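Aminotransferase, class I and II (Erwinia tasmaniensis, PDB 5Z0Q) is a class I and II aminotransferase-family protein, also called OvoB, that binds pyridoxal-5'-phosphate and adopts the fold type I architecture of such enzymes. Local coordinates at residues V101-N105 and Y125-A131; L200-I206 and R231-S237; F343-L349 and R380-L385. All blocks are in the same frame, centred on the assembly; numbering follows the deposited sequence.

How the contacts relate
Contacts 1 and 2 form one continuous block beside pyridoxal-5'-phosphate, their centres about 12 Å apart. Contact 1 supplies the aromatic ring over one face of the pyridine and a backbone N-H for the phosphate; contact 2 brings Asp204 up to the ring nitrogen and Ile206 to the ring carbons. They meet where Phe128 CZ lies 3.4 Å from Asp204 CB and Ile104 CG1 lies 3.7 Å from Leu235 CD1, so both helices of contact 1 pack on the sheet that carries Asp204. Contact 3 is remote, its centre about 31 Å from that of contact 1 and about 37 Å from that of contact 2; its nearest atoms stay about 15 and 23 Å away, respectively.

Contact 1: V101-N105 and Y125-A131; sequences VTGIN and YPPFFLA. With PLP (pyridoxal-5'-phosphate), chain M.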
loop_
_atom_site.group_PDB
_atom_site.type_symbol
_atom_site.label_atom_id
_atom_site.label_comp_id
_atom_site.label_asym_id
_atom_site.label_seq_id
_atom_site.Cartn_x
_atom_site.Cartn_y
_atom_site.Cartn_z
ATOM N N VAL A 101 -9.334 1.218 -4.432
ATOM C CA VAL A 101 -9.013 1.092 -5.852
ATOM C C VAL A 101 -8.253 -0.201 -6.113
ATOM O O VAL A 101 -8.477 -0.876 -7.127
ATOM C CB VAL A 101 -8.221 2.323 -6.334
ATOM C CG1 VAL A 101 -7.844 2.174 -7.803
ATOM C CG2 VAL A 101 -9.032 3.588 -6.116
ATOM N N THR A 102 -7.350 -0.573 -5.203
ATOM C CA THR A 102 -6.630 -1.832 -5.357
ATOM C C THR A 102 -7.568 -3.029 -5.253
ATOM O O THR A 102 -7.352 -4.040 -5.929
ATOM C CB THR A 102 -5.507 -1.937 -4.322
ATOM O OG1 THR A 102 -4.842 -3.199 -4.460
ATOM C CG2 THR A 102 -6.053 -1.805 -2.904
ATOM N N GLY A 103 -8.616 -2.932 -4.430
ATOM C CA GLY A 103 -9.588 -4.008 -4.358
ATOM C C GLY A 103 -10.384 -4.172 -5.637
ATOM O O GLY A 103 -10.783 -5.288 -5.985
ATOM N N ILE A 104 -10.627 -3.073 -6.351
ATOM C CA ILE A 104 -11.316 -3.156 -7.634
ATOM C C ILE A 104 -10.433 -3.841 -8.670
ATOM O O ILE A 104 -10.901 -4.677 -9.452
ATOM C CB ILE A 104 -11.748 -1.752 -8.092
ATOM C CG1 ILE A 104 -12.748 -1.151 -7.103
ATOM C CG2 ILE A 104 -12.336 -1.801 -9.494
ATOM C CD1 ILE A 104 -13.113 0.287 -7.397
ATOM N N ASN A 105 -9.142 -3.505 -8.686
ATOM C CA ASN A 105 -8.239 -4.083 -9.677
ATOM C C ASN A 105 -8.025 -5.571 -9.430
ATOM O O ASN A 105 -8.102 -6.378 -10.363
ATOM C CB ASN A 105 -6.908 -3.332 -9.674
ATOM C CG ASN A 105 -6.995 -1.995 -10.386
ATOM O OD1 ASN A 105 -6.598 -1.871 -11.544
ATOM N ND2 ASN A 105 -7.522 -0.990 -9.697
ATOM N N TYR A 125 -17.419 5.719 -11.047
ATOM C CA TYR A 125 -16.065 5.938 -10.562
ATOM C C TYR A 125 -15.059 5.478 -11.619
ATOM O O TYR A 125 -15.131 4.327 -12.073
ATOM C CB TYR A 125 -15.870 5.180 -9.247
ATOM C CG TYR A 125 -14.582 5.457 -8.505
ATOM C CD1 TYR A 125 -14.143 6.755 -8.290
ATOM C CD2 TYR A 125 -13.825 4.415 -7.985
ATOM C CE1 TYR A 125 -12.970 7.008 -7.603
ATOM C CE2 TYR A 125 -12.652 4.658 -7.293
ATOM C CZ TYR A 125 -12.230 5.956 -7.106
ATOM O OH TYR A 125 -11.063 6.202 -6.418
ATOM N N PRO A 126 -14.133 6.338 -12.041
ATOM C CA PRO A 126 -13.298 6.050 -13.227
ATOM C C PRO A 126 -12.574 4.713 -13.151
ATOM O O PRO A 126 -12.497 4.012 -14.172
ATOM C CB PRO A 126 -12.312 7.227 -13.253
ATOM C CG PRO A 126 -13.072 8.343 -12.626
ATOM C CD PRO A 126 -13.949 7.722 -11.566
ATOM N N PRO A 127 -12.016 4.310 -11.999
ATOM C CA PRO A 127 -11.334 3.003 -11.954
ATOM C C PRO A 127 -12.222 1.812 -12.295
ATOM O O PRO A 127 -11.688 0.713 -12.496
ATOM C CB PRO A 127 -10.832 2.918 -10.507
ATOM C CG PRO A 127 -10.635 4.316 -10.116
ATOM C CD PRO A 127 -11.773 5.058 -10.748
ATOM N N PHE A 128 -13.543 1.987 -12.376
ATOM C CA PHE A 128 -14.416 0.849 -12.658
ATOM C C PHE A 128 -14.241 0.347 -14.084
ATOM O O PHE A 128 -14.273 -0.864 -14.327
ATOM C CB PHE A 128 -15.870 1.223 -12.388
ATOM C CG PHE A 128 -16.297 0.983 -10.974
ATOM C CD1 PHE A 128 -15.872 1.819 -9.958
ATOM C CD2 PHE A 128 -17.114 -0.086 -10.657
ATOM C CE1 PHE A 128 -16.260 1.597 -8.655
ATOM C CE2 PHE A 128 -17.506 -0.312 -9.356
ATOM C CZ PHE A 128 -17.078 0.530 -8.354
ATOM N N PHE A 129 -14.067 1.254 -15.045
ATOM C CA PHE A 129 -13.742 0.852 -16.406
ATOM C C PHE A 129 -12.265 1.018 -16.733
ATOM O O PHE A 129 -11.830 0.581 -17.804
ATOM C CB PHE A 129 -14.595 1.630 -17.421
ATOM C CG PHE A 129 -14.503 3.122 -17.284
ATOM C CD1 PHE A 129 -15.371 3.808 -16.450
ATOM C CD2 PHE A 129 -13.565 3.842 -18.004
ATOM C CE1 PHE A 129 -15.296 5.181 -16.327
ATOM C CE2 PHE A 129 -13.484 5.216 -17.885
ATOM C CZ PHE A 129 -14.352 5.887 -17.045
ATOM N N LEU A 130 -11.486 1.630 -15.837
ATOM C CA LEU A 130 -10.041 1.690 -16.020
ATOM C C LEU A 130 -9.367 0.378 -15.642
ATOM O O LEU A 130 -8.343 0.020 -16.235
ATOM C CB LEU A 130 -9.450 2.836 -15.198
ATOM C CG LEU A 130 -8.982 4.069 -15.974
ATOM C CD1 LEU A 130 -10.121 4.671 -16.784
ATOM C CD2 LEU A 130 -8.386 5.103 -15.030
ATOM N N ALA A 131 -9.919 -0.347 -14.663
ATOM C CA ALA A 131 -9.323 -1.624 -14.276
ATOM C C ALA A 131 -9.425 -2.667 -15.384
ATOM O O ALA A 131 -8.410 -3.326 -15.672
ATOM C CB ALA A 131 -9.943 -2.115 -12.964
HETATM N N1 PLP M . -14.467 4.048 -4.370
HETATM C C2 PLP M . -15.248 5.129 -4.729
HETATM C C2A PLP M . -16.541 4.912 -5.460
HETATM C C3 PLP M . -14.840 6.419 -4.410
HETATM O O3 PLP M . -15.615 7.491 -4.766
HETATM C C4 PLP M . -13.643 6.619 -3.731
HETATM C C4A PLP M . -13.284 7.987 -3.231
HETATM C C5 PLP M . -12.860 5.527 -3.376
HETATM C C6 PLP M . -13.278 4.241 -3.697
HETATM C C5A PLP M . -11.561 5.756 -2.636
HETATM O O4P PLP M . -10.679 4.671 -2.814
HETATM P P PLP M . -9.141 4.819 -2.358
HETATM O O1P PLP M . -8.571 6.099 -2.923
HETATM O O2P PLP M . -8.338 3.643 -2.865
HETATM O O3P PLP M . -9.091 4.859 -0.850
#
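Tyr125 meets Val101 and Ile104 where helix 101-111 starts, in the phosphate-binding corner of the fold type I pyridoxal-5'-phosphate site. With CG anti to the backbone N (chi1 -172°), the tyrosine ring is carried beneath the pyridine: C2 of pyridoxal-5'-phosphate stands 3.6 Å above the ring plane, near its centre. The other face is covered by Pro127, whose CD is 3.4 Å from the plane, so the ring is held flat between the bound pyridine and a proline. At its edge come the Val101 and Ile104 methyls, with Val101 CG2 4.0 Å from Tyr125 CE2. Val101 also faces the phosphate, its N giving a nearly straight hydrogen bond to O2P (175°). Pyridoxal-5'-phosphate is also hydrogen-bonded by Val100 N and by Tyr66 OH of the second subunit.

Pro127, in the next helix, covers Tyr125 and sets CB against Val101 CG1, the two side chains crossing at about a right angle. Phe128 starts off away from the first helix, but its ring returns to it: CE1 lies 3.6 Å from Ile104 CD1, a methyl that comes at the ring obliquely. Its remaining surroundings include Leu170, Cys172 and Asp204, so this phenyl ring is wedged between the helix and the central sheet.

At Ala131 the two helices, 39° apart in direction, come nearest in backbone register, opposite Asn105. Ala131 CB touches Ile104 CG2 and the Asn105 amide. That amide is turned by a bond back within its own helix, Asn105 ND2 reaching Val101 O at 2.7 Å. This carbonyl also accepts from Asn105 N on the opposite face of its plane, and the amide oxygen OD1 is thereby left against Ala131 CB at 3.6 Å.

Contact 2: L200-I206 and R231-S237; sequences LVCSDEI and RSITLMS. With PLP (pyridoxal-5'-phosphate), chain M.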
loop_
_atom_site.group_PDB
_atom_site.type_symbol
_atom_site.label_atom_id
_atom_site.label_comp_id
_atom_site.label_asym_id
_atom_site.label_seq_id
_atom_site.Cartn_x
_atom_site.Cartn_y
_atom_site.Cartn_z
ATOM N N LEU A 200 -20.321 -12.644 -11.347
ATOM C CA LEU A 200 -19.774 -12.253 -10.059
ATOM C C LEU A 200 -19.966 -10.753 -9.863
ATOM O O LEU A 200 -19.923 -9.973 -10.818
ATOM C CB LEU A 200 -18.294 -12.622 -9.965
ATOM C CG LEU A 200 -17.995 -14.121 -10.024
ATOM C CD1 LEU A 200 -16.500 -14.376 -10.119
ATOM C CD2 LEU A 200 -18.587 -14.827 -8.812
ATOM N N VAL A 201 -20.191 -10.355 -8.616
ATOM C CA VAL A 201 -20.534 -8.978 -8.285
ATOM C C VAL A 201 -19.432 -8.382 -7.422
ATOM O O VAL A 201 -18.944 -9.026 -6.488
ATOM C CB VAL A 201 -21.897 -8.892 -7.566
ATOM C CG1 VAL A 201 -22.267 -7.443 -7.300
ATOM C CG2 VAL A 201 -22.969 -9.581 -8.392
ATOM N N CYS A 202 -19.035 -7.154 -7.746
ATOM C CA CYS A 202 -18.080 -6.387 -6.948
ATOM C C CYS A 202 -18.771 -5.089 -6.548
ATOM O O CYS A 202 -18.868 -4.155 -7.350
ATOM C CB CYS A 202 -16.790 -6.127 -7.720
ATOM S SG CYS A 202 -15.526 -5.237 -6.782
ATOM N N SER A 203 -19.258 -5.037 -5.311
ATOM C CA SER A 203 -20.034 -3.908 -4.814
ATOM C C SER A 203 -19.116 -2.954 -4.057
ATOM O O SER A 203 -18.543 -3.324 -3.027
ATOM C CB SER A 203 -21.171 -4.391 -3.914
ATOM O OG SER A 203 -21.978 -3.311 -3.476
ATOM N N ASP A 204 -18.982 -1.734 -4.570
ATOM C CA ASP A 204 -18.189 -0.694 -3.924
ATOM C C ASP A 204 -19.113 0.106 -3.014
ATOM O O ASP A 204 -19.970 0.856 -3.491
ATOM C CB ASP A 204 -17.523 0.202 -4.965
ATOM C CG ASP A 204 -16.449 1.101 -4.372
ATOM O OD1 ASP A 204 -16.617 1.575 -3.230
ATOM O OD2 ASP A 204 -15.430 1.335 -5.056
ATOM N N GLU A 205 -18.936 -0.051 -1.703
ATOM C CA GLU A 205 -19.815 0.594 -0.738
ATOM C C GLU A 205 -19.021 1.514 0.181
ATOM O O GLU A 205 -19.175 1.472 1.406
ATOM C CB GLU A 205 -20.580 -0.468 0.057
ATOM C CG GLU A 205 -21.209 -1.535 -0.837
ATOM C CD GLU A 205 -22.071 -2.527 -0.080
ATOM O OE1 GLU A 205 -22.856 -3.246 -0.738
ATOM O OE2 GLU A 205 -21.968 -2.591 1.163
ATOM N N ILE A 206 -18.170 2.355 -0.412
ATOM C CA ILE A 206 -17.333 3.257 0.372
ATOM C C ILE A 206 -18.161 4.383 0.983
ATOM O O ILE A 206 -17.841 4.875 2.071
ATOM C CB ILE A 206 -16.188 3.799 -0.506
ATOM C CG1 ILE A 206 -15.340 4.821 0.254
ATOM C CG2 ILE A 206 -16.737 4.416 -1.774
ATOM C CD1 ILE A 206 -14.627 4.254 1.453
ATOM N N ARG A 231 -21.523 -15.048 -4.187
ATOM C CA ARG A 231 -21.156 -14.691 -5.551
ATOM C C ARG A 231 -20.576 -13.285 -5.654
ATOM O O ARG A 231 -20.361 -12.799 -6.771
ATOM C CB ARG A 231 -22.371 -14.817 -6.481
ATOM C CG ARG A 231 -23.395 -13.702 -6.310
ATOM C CD ARG A 231 -24.741 -14.042 -6.940
ATOM N NE ARG A 231 -24.627 -14.456 -8.336
ATOM C CZ ARG A 231 -24.889 -15.683 -8.774
ATOM N NH1 ARG A 231 -25.291 -16.620 -7.929
ATOM N NH2 ARG A 231 -24.756 -15.972 -10.062
ATOM N N SER A 232 -20.304 -12.623 -4.530
ATOM C CA SER A 232 -19.947 -11.213 -4.537
ATOM C C SER A 232 -18.742 -10.947 -3.645
ATOM O O SER A 232 -18.316 -11.791 -2.853
ATOM C CB SER A 232 -21.123 -10.340 -4.079
ATOM O OG SER A 232 -21.364 -10.511 -2.694
ATOM N N ILE A 233 -18.199 -9.741 -3.796
ATOM C CA ILE A 233 -17.168 -9.199 -2.920
ATOM C C ILE A 233 -17.577 -7.778 -2.556
ATOM O O ILE A 233 -17.979 -7.002 -3.429
ATOM C CB ILE A 233 -15.775 -9.221 -3.580
ATOM C CG1 ILE A 233 -14.766 -8.443 -2.732
ATOM C CG2 ILE A 233 -15.836 -8.674 -5.002
ATOM C CD1 ILE A 233 -13.407 -8.300 -3.374
ATOM N N THR A 234 -17.489 -7.444 -1.272
ATOM C CA THR A 234 -17.952 -6.162 -0.753
ATOM C C THR A 234 -16.751 -5.331 -0.316
ATOM O O THR A 234 -15.942 -5.787 0.501
ATOM C CB THR A 234 -18.917 -6.373 0.413
ATOM O OG1 THR A 234 -19.918 -7.325 0.036
ATOM C CG2 THR A 234 -19.590 -5.062 0.796
ATOM N N LEU A 235 -16.642 -4.118 -0.850
ATOM C CA LEU A 235 -15.544 -3.208 -0.543
ATOM C C LEU A 235 -16.058 -2.086 0.350
ATOM O O LEU A 235 -16.970 -1.347 -0.039
ATOM C CB LEU A 235 -14.933 -2.637 -1.823
ATOM C CG LEU A 235 -14.278 -3.635 -2.780
ATOM C CD1 LEU A 235 -13.831 -2.934 -4.051
ATOM C CD2 LEU A 235 -13.103 -4.326 -2.111
ATOM N N MET A 236 -15.474 -1.960 1.540
ATOM C CA MET A 236 -15.871 -0.937 2.496
ATOM C C MET A 236 -14.635 -0.365 3.175
ATOM O O MET A 236 -13.587 -1.010 3.253
ATOM C CB MET A 236 -16.844 -1.491 3.543
ATOM C CG MET A 236 -18.201 -1.877 2.981
ATOM S SD MET A 236 -19.262 -2.648 4.213
ATOM C CE MET A 236 -18.230 -4.019 4.726
ATOM N N SER A 237 -14.778 0.864 3.678
ATOM C CA SER A 237 -13.682 1.593 4.306
ATOM C C SER A 237 -14.196 2.855 4.986
ATOM O O SER A 237 -15.201 3.431 4.551
ATOM C CB SER A 237 -12.616 1.951 3.269
ATOM O OG SER A 237 -11.680 2.877 3.790
HETATM N N1 PLP M . -14.467 4.048 -4.370
HETATM C C2 PLP M . -15.248 5.129 -4.729
HETATM C C2A PLP M . -16.541 4.912 -5.460
HETATM C C3 PLP M . -14.840 6.419 -4.410
HETATM O O3 PLP M . -15.615 7.491 -4.766
HETATM C C4 PLP M . -13.643 6.619 -3.731
HETATM C C4A PLP M . -13.284 7.987 -3.231
HETATM C C5 PLP M . -12.860 5.527 -3.376
HETATM C C6 PLP M . -13.278 4.241 -3.697
HETATM C C5A PLP M . -11.561 5.756 -2.636
HETATM O O4P PLP M . -10.679 4.671 -2.814
HETATM P P PLP M . -9.141 4.819 -2.358
HETATM O O1P PLP M . -8.571 6.099 -2.923
HETATM O O2P PLP M . -8.338 3.643 -2.865
HETATM O O3P PLP M . -9.091 4.859 -0.850
#
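Ile233 N donates to Val201 O at 2.9 Å, one of five backbone bonds joining two parallel strands whose directions differ by 10°. Val201 N donates to Arg231 O, Ser203 N to Ile233 O and Leu235 N to Ser203 O, and Glu205 N closes the series by donating to Leu235 O at 2.9 Å. Ser203 OG donates to Glu205 OE1 from the anti side of the carboxylate; Phe221 N holds the same oxygen, fixing the rotation of the acid end, while OE2 lies against Thr234 CG2 at 3.4 Å.

Cys202, Ile233, Asp204 and Leu235 share the sheet face turned to helix 101-111. There Cys202 SG, anti to its own N (chi1 -178°), touches Leu235 CD1 at 4.0 Å, and Cys202 CB meets Ile233 CG2. On the other face Val201 CB packs on Ser232 CB, whose hydroxyl is bonded to Ala228 O. Farther along, the Glu205 and Met236 side chains run alongside each other in a common direction, and Ile206 CD1 rests on Ser237 CB.

Asp204 OD2 comes within 3.0 Å of N1 of pyridoxal-5'-phosphate, and Ile206 CG2 within 3.4 Å of its C2. The strands belong to a beta-alpha-beta unit, and an aspartate from a strand of the large sheet, facing the pyridine nitrogen, is characteristic of fold type I.

Contact 3: F343-L349 and R380-L385; sequences FFEKHGL and RMTRAL
Arg380 and Gly348 make the polar link between the two segments. The arginine chain, extended from CG to NE, sends NH1 to Gly348 O at 2.6 Å; the bond uses a lone pair in the carbonyl plane and lies close to the guanidinium plane, with an N-H...O angle of 154°. NH2 has a second partner, the carboxylate of Asp34, so both ends of the guanidinium are held.

The CH-pi contact comes from Ala384, whose CB stands over the His347 ring, 3.8 Å from its centroid. CG of that histidine is anti to its carbonyl carbon (chi1 -66°), which brings the imidazole round to the helix; Tyr389 meets the ring edge-to-face.

Apolar contacts flank these. Leu349 CD1 packs on Met381 CG at 3.6 Å, the side chains crossing at about a right angle, whereas Leu349 CD2 touches Arg380 CB as the two side chains pass in opposite directions. At the other end the Phe343 ring offers its edge to Leu385 CD2, 3.8 Å from CE2.

Backbone bonds shape the turn that carries these groups: Leu349 N returns to Phe344 O and Gly348 N to Glu345 O. With Gly348 at positive phi as its C-prime residue, this is a Schellman motif, ending helix 340-345 and leading into strand 349-353 alongside the last helix, 371-385.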
loop_
_atom_site.group_PDB
_atom_site.type_symbol
_atom_site.label_atom_id
_atom_site.label_comp_id
_atom_site.label_asym_id
_atom_site.label_seq_id
_atom_site.Cartn_x
_atom_site.Cartn_y
_atom_site.Cartn_z
ATOM N N PHE A 343 -14.578 25.381 -18.757
ATOM C CA PHE A 343 -15.317 26.637 -18.674
ATOM C C PHE A 343 -15.307 27.186 -17.253
ATOM O O PHE A 343 -14.938 28.343 -17.024
ATOM C CB PHE A 343 -16.751 26.432 -19.165
ATOM C CG PHE A 343 -17.687 27.546 -18.784
ATOM C CD1 PHE A 343 -17.677 28.746 -19.475
ATOM C CD2 PHE A 343 -18.581 27.389 -17.736
ATOM C CE1 PHE A 343 -18.538 29.772 -19.126
ATOM C CE2 PHE A 343 -19.445 28.410 -17.383
ATOM C CZ PHE A 343 -19.423 29.602 -18.078
ATOM N N PHE A 344 -15.709 26.364 -16.281
ATOM C CA PHE A 344 -15.760 26.820 -14.898
ATOM C C PHE A 344 -14.377 27.103 -14.325
ATOM O O PHE A 344 -14.266 27.887 -13.378
ATOM C CB PHE A 344 -16.487 25.793 -14.030
ATOM C CG PHE A 344 -17.980 25.816 -14.188
ATOM C CD1 PHE A 344 -18.732 26.829 -13.614
ATOM C CD2 PHE A 344 -18.634 24.826 -14.901
ATOM C CE1 PHE A 344 -20.107 26.857 -13.754
ATOM C CE2 PHE A 344 -20.009 24.846 -15.044
ATOM C CZ PHE A 344 -20.747 25.864 -14.468
ATOM N N GLU A 345 -13.325 26.488 -14.872
ATOM C CA GLU A 345 -11.978 26.772 -14.388
ATOM C C GLU A 345 -11.574 28.208 -14.695
ATOM O O GLU A 345 -10.946 28.873 -13.863
ATOM C CB GLU A 345 -10.978 25.791 -14.996
ATOM C CG GLU A 345 -11.032 24.402 -14.392
ATOM C CD GLU A 345 -9.964 23.486 -14.950
ATOM O OE1 GLU A 345 -9.538 23.703 -16.105
ATOM O OE2 GLU A 345 -9.544 22.554 -14.231
ATOM N N LYS A 346 -11.930 28.707 -15.880
ATOM C CA LYS A 346 -11.650 30.094 -16.227
ATOM C C LYS A 346 -12.525 31.079 -15.465
ATOM O O LYS A 346 -12.329 32.291 -15.612
ATOM C CB LYS A 346 -11.812 30.300 -17.733
ATOM C CG LYS A 346 -10.736 29.611 -18.556
ATOM C CD LYS A 346 -9.348 30.101 -18.159
ATOM C CE LYS A 346 -8.251 29.340 -18.892
ATOM N NZ LYS A 346 -8.236 27.895 -18.528
ATOM N N HIS A 347 -13.476 30.596 -14.666
ATOM C CA HIS A 347 -14.267 31.432 -13.772
ATOM C C HIS A 347 -13.994 31.087 -12.312
ATOM O O HIS A 347 -14.875 31.215 -11.459
ATOM C CB HIS A 347 -15.756 31.307 -14.088
ATOM C CG HIS A 347 -16.136 31.846 -15.433
ATOM N ND1 HIS A 347 -16.563 33.143 -15.622
ATOM C CD2 HIS A 347 -16.149 31.264 -16.656
ATOM C CE1 HIS A 347 -16.825 33.337 -16.902
ATOM N NE2 HIS A 347 -16.582 32.213 -17.551
ATOM N N GLY A 348 -12.776 30.635 -12.018
ATOM C CA GLY A 348 -12.360 30.392 -10.649
ATOM C C GLY A 348 -13.058 29.248 -9.950
ATOM O O GLY A 348 -13.280 29.319 -8.737
ATOM N N LEU A 349 -13.408 28.191 -10.678
ATOM C CA LEU A 349 -14.105 27.043 -10.109
ATOM C C LEU A 349 -13.446 25.771 -10.615
ATOM O O LEU A 349 -13.458 25.502 -11.820
ATOM C CB LEU A 349 -15.591 27.068 -10.474
ATOM C CG LEU A 349 -16.380 28.237 -9.884
ATOM C CD1 LEU A 349 -17.671 28.466 -10.653
ATOM C CD2 LEU A 349 -16.669 27.996 -8.409
ATOM N N ARG A 380 -19.440 32.433 -7.365
ATOM C CA ARG A 380 -18.665 32.359 -8.599
ATOM C C ARG A 380 -19.452 31.677 -9.710
ATOM O O ARG A 380 -19.256 31.991 -10.889
ATOM C CB ARG A 380 -17.344 31.629 -8.357
ATOM C CG ARG A 380 -16.375 32.379 -7.461
ATOM C CD ARG A 380 -14.991 31.753 -7.496
ATOM N NE ARG A 380 -14.016 32.536 -6.742
ATOM C CZ ARG A 380 -12.707 32.310 -6.754
ATOM N NH1 ARG A 380 -12.209 31.323 -7.484
ATOM N NH2 ARG A 380 -11.894 33.074 -6.037
ATOM N N MET A 381 -20.340 30.745 -9.358
ATOM C CA MET A 381 -21.217 30.149 -10.358
ATOM C C MET A 381 -22.235 31.162 -10.866
ATOM O O MET A 381 -22.491 31.243 -12.073
ATOM C CB MET A 381 -21.925 28.925 -9.779
ATOM C CG MET A 381 -21.008 27.757 -9.474
ATOM S SD MET A 381 -21.891 26.375 -8.729
ATOM C CE MET A 381 -23.158 26.083 -9.959
ATOM N N THR A 382 -22.829 31.939 -9.957
ATOM C CA THR A 382 -23.761 32.983 -10.369
ATOM C C THR A 382 -23.061 34.035 -11.219
ATOM O O THR A 382 -23.596 34.476 -12.243
ATOM C CB THR A 382 -24.405 33.628 -9.140
ATOM O OG1 THR A 382 -25.142 32.640 -8.412
ATOM C CG2 THR A 382 -25.348 34.750 -9.550
ATOM N N ARG A 383 -21.854 34.439 -10.817
ATOM C CA ARG A 383 -21.118 35.445 -11.572
ATOM C C ARG A 383 -20.698 34.930 -12.943
ATOM O O ARG A 383 -20.592 35.715 -13.892
ATOM C CB ARG A 383 -19.895 35.901 -10.775
ATOM C CG ARG A 383 -19.183 37.113 -11.355
ATOM C CD ARG A 383 -18.003 37.540 -10.492
ATOM N NE ARG A 383 -18.373 37.690 -9.086
ATOM C CZ ARG A 383 -17.990 36.864 -8.118
ATOM N NH1 ARG A 383 -17.215 35.825 -8.399
ATOM N NH2 ARG A 383 -18.377 37.078 -6.868
ATOM N N ALA A 384 -20.469 33.622 -13.071
ATOM C CA ALA A 384 -20.003 33.062 -14.336
ATOM C C ALA A 384 -21.112 33.009 -15.381
ATOM O O ALA A 384 -20.865 33.272 -16.564
ATOM C CB ALA A 384 -19.424 31.665 -14.111
ATOM N N LEU A 385 -22.333 32.681 -14.969
ATOM C CA LEU A 385 -23.431 32.491 -15.905
ATOM C C LEU A 385 -24.249 33.752 -16.147
ATOM O O LEU A 385 -25.069 33.769 -17.071
ATOM C CB LEU A 385 -24.362 31.380 -15.407
ATOM C CG LEU A 385 -23.707 30.041 -15.064
ATOM C CD1 LEU A 385 -24.759 29.007 -14.694
ATOM C CD2 LEU A 385 -22.846 29.550 -16.217
#